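Local coordinates for protein neurotoxin (Clostridium botulinum, PDB 2QN0) that acts as a zinc-dependent protease, the light chain of botulinum neurotoxin type C1, which cuts SNARE proteins of the nerve terminal, at residues 136-141 and 147-152; 130-135 and 176-181. All blocks are in the same frame, centred on the assembly; numbering follows the deposited sequence.

Contact 1: 136-141 and 147-152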
loop_
_atom_site.group_PDB
_atom_site.type_symbol
_atom_site.label_atom_id
_atom_site.label_comp_id
_atom_site.label_asym_id
_atom_site.label_seq_id
_atom_site.Cartn_x
_atom_site.Cartn_y
_atom_site.Cartn_z
ATOM N N VAL A 136 9.692 13.453 -6.949
ATOM C CA VAL A 136 8.536 14.128 -7.526
ATOM C C VAL A 136 8.710 15.638 -7.423
ATOM O O VAL A 136 9.246 16.143 -6.436
ATOM C CB VAL A 136 7.221 13.704 -6.817
ATOM C CG1 VAL A 136 7.038 12.190 -6.929
ATOM C CG2 VAL A 136 7.243 14.127 -5.366
ATOM N N ASP A 137 8.258 16.355 -8.448
ATOM C CA ASP A 137 8.388 17.808 -8.469
ATOM C C ASP A 137 7.465 18.536 -7.505
ATOM O O ASP A 137 6.295 18.177 -7.346
ATOM C CB ASP A 137 8.118 18.371 -9.871
ATOM C CG ASP A 137 9.099 17.878 -10.908
ATOM O OD1 ASP A 137 10.223 17.476 -10.540
ATOM O OD2 ASP A 137 8.741 17.914 -12.103
ATOM N N VAL A 138 8.012 19.561 -6.864
ATOM C CA VAL A 138 7.242 20.408 -5.962
ATOM C C VAL A 138 7.020 21.668 -6.799
ATOM O O VAL A 138 7.975 22.240 -7.326
ATOM C CB VAL A 138 8.039 20.764 -4.692
ATOM C CG1 VAL A 138 7.231 21.712 -3.812
ATOM C CG2 VAL A 138 8.374 19.498 -3.921
ATOM N N LYS A 139 5.764 22.079 -6.946
ATOM C CA LYS A 139 5.440 23.263 -7.736
ATOM C C LYS A 139 4.734 24.317 -6.896
ATOM O O LYS A 139 4.078 24.005 -5.901
ATOM C CB LYS A 139 4.521 22.896 -8.905
ATOM C CG LYS A 139 5.036 21.809 -9.838
ATOM C CD LYS A 139 6.118 22.316 -10.759
ATOM C CE LYS A 139 6.490 21.270 -11.802
ATOM N NZ LYS A 139 5.364 20.963 -12.729
ATOM N N THR A 140 4.870 25.571 -7.315
ATOM C CA THR A 140 4.224 26.691 -6.645
ATOM C C THR A 140 3.620 27.540 -7.756
ATOM O O THR A 140 4.124 27.549 -8.879
ATOM C CB THR A 140 5.228 27.538 -5.848
ATOM O OG1 THR A 140 6.199 28.097 -6.742
ATOM C CG2 THR A 140 5.934 26.685 -4.806
ATOM N N ARG A 141 2.536 28.244 -7.462
ATOM C CA ARG A 141 1.917 29.058 -8.492
ATOM C C ARG A 141 2.314 30.525 -8.400
ATOM O O ARG A 141 2.547 31.060 -7.316
ATOM C CB ARG A 141 0.390 28.933 -8.438
ATOM C CG ARG A 141 -0.261 29.584 -7.233
ATOM C CD ARG A 141 -1.772 29.671 -7.408
ATOM N NE ARG A 141 -2.445 28.383 -7.256
ATOM C CZ ARG A 141 -2.583 27.743 -6.097
ATOM N NH1 ARG A 141 -3.214 26.578 -6.054
ATOM N NH2 ARG A 141 -2.091 28.269 -4.982
ATOM N N VAL A 147 5.297 26.681 -11.416
ATOM C CA VAL A 147 6.731 26.545 -11.635
ATOM C C VAL A 147 7.365 25.627 -10.596
ATOM O O VAL A 147 7.032 25.681 -9.412
ATOM C CB VAL A 147 7.442 27.919 -11.583
ATOM C CG1 VAL A 147 7.290 28.536 -10.202
ATOM C CG2 VAL A 147 8.915 27.749 -11.932
ATOM N N LYS A 148 8.283 24.782 -11.051
ATOM C CA LYS A 148 8.972 23.861 -10.161
ATOM C C LYS A 148 9.921 24.630 -9.252
ATOM O O LYS A 148 10.654 25.507 -9.709
ATOM C CB LYS A 148 9.754 22.832 -10.979
ATOM C CG LYS A 148 10.589 21.877 -10.143
ATOM C CD LYS A 148 11.211 20.795 -11.010
ATOM C CE LYS A 148 12.110 19.878 -10.192
ATOM N NZ LYS A 148 12.638 18.758 -11.016
ATOM N N THR A 149 9.898 24.303 -7.965
ATOM C CA THR A 149 10.760 24.964 -6.994
ATOM C C THR A 149 11.702 23.960 -6.345
ATOM O O THR A 149 12.574 24.328 -5.557
ATOM C CB THR A 149 9.934 25.638 -5.890
ATOM O OG1 THR A 149 9.129 24.653 -5.231
ATOM C CG2 THR A 149 9.035 26.712 -6.483
ATOM N N GLY A 150 11.514 22.689 -6.681
ATOM C CA GLY A 150 12.354 21.643 -6.128
ATOM C C GLY A 150 11.661 20.299 -6.226
ATOM O O GLY A 150 10.743 20.119 -7.028
ATOM N N SER A 151 12.099 19.344 -5.418
ATOM C CA SER A 151 11.477 18.031 -5.441
ATOM C C SER A 151 11.630 17.317 -4.109
ATOM O O SER A 151 12.424 17.727 -3.262
ATOM C CB SER A 151 12.077 17.184 -6.571
ATOM O OG SER A 151 13.486 17.129 -6.487
ATOM N N ILE A 152 10.830 16.275 -3.913
ATOM C CA ILE A 152 10.901 15.478 -2.696
ATOM C C ILE A 152 10.924 14.006 -3.107
ATOM O O ILE A 152 10.602 13.667 -4.245
ATOM C CB ILE A 152 9.698 15.722 -1.748
ATOM C CG1 ILE A 152 8.383 15.392 -2.453
ATOM C CG2 ILE A 152 9.709 17.168 -1.257
ATOM C CD1 ILE A 152 7.191 15.314 -1.501
#
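Lys148 reaches along the hairpin to Asp137 on the facing strand. Its CG stands anti to the backbone N (chi1 176°) and the chain beyond is extended, so the side chain passes Lys139 and Val138 and its amine arrives at Asp137. Lys148 CB lies 3.7 Å from Lys139 CD. Lys148 CG comes next, 3.9 Å from Val138 O. Lys148 CD sits 3.6 Å from Asp137 CG, and Lys148 CE lies against Asp137 OD1. Lys148 NZ ends the run in a salt bridge, 2.8 Å from Asp137 OD1. The amine approaches from above the carboxylate, 49° out of its plane. The other oxygen, Asp137 OD2, is hydrogen-bonded to His25 NE2, so both oxygens of the carboxylate are held.

The two strands form an antiparallel beta hairpin with a beta bulge. Val138 pairs with Gly150, and Lys139 then pairs with Lys148, so Thr149 is the extra residue. Val138 keeps a bond on each side of the shift: its N donates to Gly150 O at 2.8 Å, and its O accepts from Thr149 N at 2.9 Å.

The face that carries Val136, Val138 and Ile152 is mostly apolar. Val136 CG2 packs tightly on Ile152 CG1, 3.4 Å away. Val138 CG2 meets Ile152 CG2 at 3.8 Å, the two side chains lying roughly perpendicular. Farther along, Thr140 and Val147 lie side by side.

Strand 146-152 is an outermost strand of the mixed sheet in this chain. Strand 136-141 lies between it and strand 19-23. Leu22 of that next strand touches Val136, Val138 and Ile152. Backbone bonds of Asp137 with Asp23 and of Lys139 with Tyr21 join strand 136-141 to strand 19-23, and Lys139 NZ adds a salt bridge to Asp23.

Contact 2: 130-135 and 176-181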
loop_
_atom_site.group_PDB
_atom_site.type_symbol
_atom_site.label_atom_id
_atom_site.label_comp_id
_atom_site.label_asym_id
_atom_site.label_seq_id
_atom_site.Cartn_x
_atom_site.Cartn_y
_atom_site.Cartn_z
ATOM N N ASP A 130 17.259 10.706 -8.342
ATOM C CA ASP A 130 16.198 11.059 -9.292
ATOM C C ASP A 130 15.846 9.888 -10.209
ATOM O O ASP A 130 15.106 10.063 -11.180
ATOM C CB ASP A 130 16.613 12.236 -10.188
ATOM C CG ASP A 130 16.685 13.555 -9.443
ATOM O OD1 ASP A 130 15.788 13.834 -8.618
ATOM O OD2 ASP A 130 17.635 14.324 -9.702
ATOM N N VAL A 131 16.358 8.700 -9.906
ATOM C CA VAL A 131 16.100 7.547 -10.769
ATOM C C VAL A 131 14.623 7.222 -10.955
ATOM O O VAL A 131 13.832 7.290 -10.010
ATOM C CB VAL A 131 16.828 6.277 -10.263
ATOM C CG1 VAL A 131 16.153 5.743 -9.010
ATOM C CG2 VAL A 131 16.846 5.226 -11.359
ATOM N N ASP A 132 14.266 6.868 -12.188
ATOM C CA ASP A 132 12.895 6.524 -12.549
ATOM C C ASP A 132 11.880 7.537 -12.040
ATOM O O ASP A 132 11.855 8.676 -12.507
ATOM C CB ASP A 132 12.557 5.120 -12.038
ATOM C CG ASP A 132 13.303 4.038 -12.796
ATOM O OD1 ASP A 132 13.247 4.048 -14.042
ATOM O OD2 ASP A 132 13.943 3.181 -12.150
ATOM N N PHE A 133 11.042 7.129 -11.089
ATOM C CA PHE A 133 10.028 8.019 -10.531
ATOM C C PHE A 133 10.150 8.173 -9.015
ATOM O O PHE A 133 9.159 8.436 -8.329
ATOM C CB PHE A 133 8.633 7.499 -10.890
ATOM C CG PHE A 133 8.309 7.620 -12.351
ATOM C CD1 PHE A 133 7.814 8.809 -12.869
ATOM C CD2 PHE A 133 8.551 6.562 -13.219
ATOM C CE1 PHE A 133 7.566 8.944 -14.233
ATOM C CE2 PHE A 133 8.308 6.687 -14.583
ATOM C CZ PHE A 133 7.815 7.883 -15.091
ATOM N N ASN A 134 11.364 8.026 -8.495
ATOM C CA ASN A 134 11.588 8.139 -7.055
ATOM C C ASN A 134 11.495 9.567 -6.525
ATOM O O ASN A 134 11.263 9.774 -5.331
ATOM C CB ASN A 134 12.944 7.540 -6.676
ATOM C CG ASN A 134 12.929 6.020 -6.654
ATOM O OD1 ASN A 134 11.888 5.391 -6.854
ATOM N ND2 ASN A 134 14.090 5.424 -6.400
ATOM N N SER A 135 11.694 10.552 -7.395
ATOM C CA SER A 135 11.596 11.942 -6.960
ATOM C C SER A 135 10.414 12.596 -7.665
ATOM O O SER A 135 10.143 12.309 -8.828
ATOM C CB SER A 135 12.897 12.702 -7.265
ATOM O OG SER A 135 13.131 12.825 -8.655
ATOM N N THR A 176 10.952 3.271 -19.723
ATOM C CA THR A 176 10.874 2.205 -20.719
ATOM C C THR A 176 12.045 1.221 -20.789
ATOM O O THR A 176 11.839 0.008 -20.761
ATOM C CB THR A 176 10.662 2.794 -22.131
ATOM O OG1 THR A 176 9.480 3.604 -22.137
ATOM C CG2 THR A 176 10.504 1.681 -23.155
ATOM N N ASN A 177 13.268 1.735 -20.878
ATOM C CA ASN A 177 14.441 0.871 -20.995
ATOM C C ASN A 177 15.000 0.261 -19.711
ATOM O O ASN A 177 16.075 -0.341 -19.731
ATOM C CB ASN A 177 15.562 1.612 -21.730
ATOM C CG ASN A 177 15.169 2.004 -23.144
ATOM O OD1 ASN A 177 14.717 1.169 -23.930
ATOM N ND2 ASN A 177 15.341 3.278 -23.474
ATOM N N ASN A 178 14.287 0.405 -18.598
ATOM C CA ASN A 178 14.758 -0.171 -17.344
ATOM C C ASN A 178 13.866 -1.334 -16.918
ATOM O O ASN A 178 12.838 -1.605 -17.539
ATOM C CB ASN A 178 14.766 0.876 -16.221
ATOM C CG ASN A 178 15.628 2.082 -16.542
ATOM O OD1 ASN A 178 16.724 1.952 -17.091
ATOM N ND2 ASN A 178 15.144 3.266 -16.182
ATOM N N THR A 179 14.280 -2.028 -15.864
ATOM C CA THR A 179 13.501 -3.131 -15.310
ATOM C C THR A 179 13.006 -2.619 -13.958
ATOM O O THR A 179 13.475 -1.584 -13.491
ATOM C CB THR A 179 14.365 -4.391 -15.108
ATOM O OG1 THR A 179 15.517 -4.061 -14.324
ATOM C CG2 THR A 179 14.809 -4.953 -16.454
ATOM N N PHE A 180 12.070 -3.326 -13.331
ATOM C CA PHE A 180 11.525 -2.889 -12.043
ATOM C C PHE A 180 12.461 -3.050 -10.849
ATOM O O PHE A 180 12.733 -4.163 -10.396
ATOM C CB PHE A 180 10.206 -3.616 -11.757
ATOM C CG PHE A 180 9.065 -3.161 -12.621
ATOM C CD1 PHE A 180 8.501 -1.901 -12.442
ATOM C CD2 PHE A 180 8.559 -3.984 -13.623
ATOM C CE1 PHE A 180 7.448 -1.464 -13.250
ATOM C CE2 PHE A 180 7.506 -3.559 -14.438
ATOM C CZ PHE A 180 6.950 -2.297 -14.250
ATOM N N ALA A 181 12.936 -1.919 -10.334
ATOM C CA ALA A 181 13.837 -1.901 -9.191
ATOM C C ALA A 181 13.217 -2.514 -7.934
ATOM O O ALA A 181 13.933 -3.015 -7.072
ATOM C CB ALA A 181 14.283 -0.465 -8.907
HETATM O O HOH W 1 13.348 0.549 -12.213
#
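Asp132 OD1 takes two hydrogen bonds. One comes from Asn178 ND2 at 3.0 Å, the other from the backbone N of Leu175. The Asn178 bond is bent, with an N-H...O angle of 144°. Asn178 ND2 lies on the syn side of Asp132 OD1, 23° out of the carboxylate plane. Asp132 and Asn178 reach toward each other across the gap between the loops, and their flat groups are turned 74° apart. Asn178 OD1 is held in turn by Asn121 ND2, which helps fix the rotation of the amide.

Asp132 sits in a type II' beta turn from Val131 to Asn134, closed by Asn134 N bonding to Val131 O at 3.0 Å. The turn presents the carboxylate to the loop that joins strands 169-171 and 190-193. The second oxygen, Asp132 OD2, is bonded to Asn119 ND2. It also accepts from a water at 2.7 Å. That water donates to Thr179 O as well and accepts from Ala181 N, 3.1 Å away, so it bridges the loops beside the direct bond. At the base of the turn, Ser135 OG donates to Asp130 OD1 at 2.8 Å.

In sequence, the whole hairpin of contact 1 falls between the two segments of contact 2. Segment 130-135 runs directly into strand 136-141, so the turn of contact 2 leads into the hairpin of contact 1. The centres of the two contacts are about 19 Å apart. They touch at the open end of the hairpin, where Ile152 O lies 3.9 Å from Ser135 CB, a packing contact. Contact 1 is an extended strand pairing, contact 2 a small polar meeting of loops. Neither contact includes the zinc ligands His229, His233 and Glu269. Both are surface contacts, centred about 24 Å (contact 1) and about 19 Å (contact 2) from the centre of the chain.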